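Local atomic coordinates of putative lipoprotein YcdA (Bacillus subtilis subsp. subtilis str. 168, PDB entry 4R4G), a protein that is of unknown function but is probably a membrane-anchored lipoprotein, built from an Ig-like N-terminal domain and a mixed alpha-and-beta C-terminal domain. Residues A[164-167]-A[168-172]. Numbering follows the deposited sequence.
Sequences ADFE and KITGA
Lys168 reaches back along the surface of the short helix 165-170, its extended chain passing beside the carbonyl of Ala164 until NZ lies 3.8 Å from OD1 of Asp165, a long salt bridge. A flexible, charged lysine suits this exposed flank. The helix belongs to the DUF5105 region and follows helix 145-157 and precedes helix 174-192, touching both. On its buried flank, Phe166 turns its ring over Thr170: with CG anti to the backbone N (chi1 -173°), one face receives OG1 3.6 Å above its centre, and CE1 meets the methyl CG2. Tyr153 packs edge-to-face with this ring, and Ile177 also touches it. Replacing the phenylalanine with an alanine is likely to leave a gap facing both and to strip the threonine hydroxyl of its aromatic cover. Glu167, bent about its CB-CG bond, passes near Ala172 O, and its OE2 accepts from Lys174 N; an acidic residue suits a place facing that helix start.

Phe166 O takes two donors from opposite faces of its plane. Thr170 OG1, at 2.6 Å, stands 42° out of that plane, whereas Thr170 N is tilted only 20°. The hydroxyl also accepts from Ala172 N at 3.3 Å, an ST turn beginning on the last helical residue. Gly171 N bonds Glu167 O at 2.8 Å, with a positive phi that glycine, lacking a side chain, adopts readily. Thr170 thus satisfies its buried hydroxyl through backbone groups, joining the helix end to the chain that leaves it.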
ATOM      1  N   ALA A 164      13.497  13.196   5.989  1.00 99.35           N
ATOM      2  CA  ALA A 164      14.837  12.593   5.958  1.00102.30           C
ATOM      3  C   ALA A 164      14.769  11.096   5.656  1.00105.21           C
ATOM      4  O   ALA A 164      15.746  10.489   5.202  1.00106.79           O
ATOM      5  CB  ALA A 164      15.545  12.832   7.275  1.00106.61           C
ATOM      6  N   ASP A 165      13.587  10.526   5.862  1.00 98.49           N
ATOM      7  CA  ASP A 165      13.321   9.132   5.604  1.00 97.22           C
ATOM      8  C   ASP A 165      13.156   8.824   4.111  1.00 95.04           C
ATOM      9  O   ASP A 165      13.381   7.678   3.727  1.00 95.80           O
ATOM     10  CB  ASP A 165      12.053   8.712   6.357  1.00 98.33           C
ATOM     11  CG  ASP A 165      12.254   8.326   7.812  1.00118.04           C
ATOM     12  OD1 ASP A 165      13.409   8.433   8.310  1.00123.26           O
ATOM     13  OD2 ASP A 165      11.262   7.908   8.455  1.00123.31           O
ATOM     14  N   PHE A 166      12.755   9.820   3.282  1.00 85.12           N
ATOM     15  CA  PHE A 166      12.453   9.650   1.855  1.00 81.00           C
ATOM     16  C   PHE A 166      13.467   8.791   1.090  1.00 86.04           C
ATOM     17  O   PHE A 166      13.074   7.788   0.496  1.00 83.61           O
ATOM     18  CB  PHE A 166      12.265  10.992   1.121  1.00 80.55           C
ATOM     19  CG  PHE A 166      11.799  10.806  -0.307  1.00 78.95           C
ATOM     20  CD1 PHE A 166      10.494  10.415  -0.587  1.00 78.46           C
ATOM     21  CD2 PHE A 166      12.687  10.934  -1.367  1.00 80.96           C
ATOM     22  CE1 PHE A 166      10.077  10.203  -1.901  1.00 78.02           C
ATOM     23  CE2 PHE A 166      12.269  10.711  -2.677  1.00 82.33           C
ATOM     24  CZ  PHE A 166      10.961  10.376  -2.936  1.00 78.13           C
ATOM     25  N   GLU A 167      14.734   9.193   1.069  1.00 86.31           N
ATOM     26  CA  GLU A 167      15.757   8.448   0.346  1.00 88.99           C
ATOM     27  C   GLU A 167      15.858   7.013   0.892  1.00 97.14           C
ATOM     28  O   GLU A 167      15.761   6.070   0.105  1.00 97.47           O
ATOM     29  CB  GLU A 167      17.102   9.173   0.416  1.00 93.52           C
ATOM     30  CG  GLU A 167      17.001  10.650   0.050  1.00102.24           C
ATOM     31  CD  GLU A 167      17.837  11.133  -1.121  1.00122.77           C
ATOM     32  OE1 GLU A 167      18.757  10.402  -1.559  1.00143.09           O
ATOM     33  OE2 GLU A 167      17.586  12.268  -1.586  1.00100.32           O
ATOM     34  N   LYS A 168      15.943   6.851   2.235  1.00 95.56           N
ATOM     35  CA  LYS A 168      16.051   5.549   2.917  1.00 96.64           C
ATOM     36  C   LYS A 168      14.900   4.610   2.565  1.00 96.65           C
ATOM     37  O   LYS A 168      15.123   3.442   2.248  1.00 96.87           O
ATOM     38  CB  LYS A 168      16.102   5.713   4.462  1.00101.72           C
ATOM     39  CG  LYS A 168      17.186   6.660   5.006  1.00133.13           C
ATOM     40  CD  LYS A 168      16.829   7.221   6.402  1.00144.84           C
ATOM     41  CE  LYS A 168      17.740   8.349   6.844  1.00149.74           C
ATOM     42  NZ  LYS A 168      17.195   9.070   8.025  1.00149.54           N
ATOM     43  N   ILE A 169      13.675   5.133   2.627  1.00 89.24           N
ATOM     44  CA  ILE A 169      12.428   4.410   2.421  1.00 85.34           C
ATOM     45  C   ILE A 169      12.169   4.082   0.932  1.00 84.77           C
ATOM     46  O   ILE A 169      11.734   2.974   0.649  1.00 83.66           O
ATOM     47  CB  ILE A 169      11.292   5.272   3.068  1.00 86.52           C
ATOM     48  CG1 ILE A 169      11.173   4.965   4.574  1.00 88.80           C
ATOM     49  CG2 ILE A 169       9.936   5.181   2.372  1.00 82.41           C
ATOM     50  CD1 ILE A 169      10.116   5.867   5.354  1.00102.33           C
ATOM     51  N   THR A 170      12.411   5.019   0.005  1.00 79.42           N
ATOM     52  CA  THR A 170      12.066   4.850  -1.416  1.00 77.95           C
ATOM     53  C   THR A 170      13.209   4.431  -2.359  1.00 84.76           C
ATOM     54  O   THR A 170      12.944   3.768  -3.358  1.00 84.83           O
ATOM     55  CB  THR A 170      11.498   6.162  -1.975  1.00 77.41           C
ATOM     56  OG1 THR A 170      12.538   7.126  -1.926  1.00 76.44           O
ATOM     57  CG2 THR A 170      10.311   6.680  -1.190  1.00 71.94           C
ATOM     58  N   GLY A 171      14.423   4.898  -2.104  1.00 83.49           N
ATOM     59  CA  GLY A 171      15.555   4.637  -2.985  1.00 86.64           C
ATOM     60  C   GLY A 171      15.768   5.707  -4.044  1.00 92.80           C
ATOM     61  O   GLY A 171      16.829   5.745  -4.662  1.00 96.14           O
ATOM     62  N   ALA A 172      14.763   6.586  -4.268  1.00 86.89           N
ATOM     63  CA  ALA A 172      14.796   7.706  -5.224  1.00 86.15           C
ATOM     64  C   ALA A 172      15.465   8.900  -4.578  1.00 92.78           C
ATOM     65  O   ALA A 172      15.548   8.926  -3.354  1.00 93.59           O
ATOM     66  CB  ALA A 172      13.373   8.068  -5.647  1.00 83.28           C
TER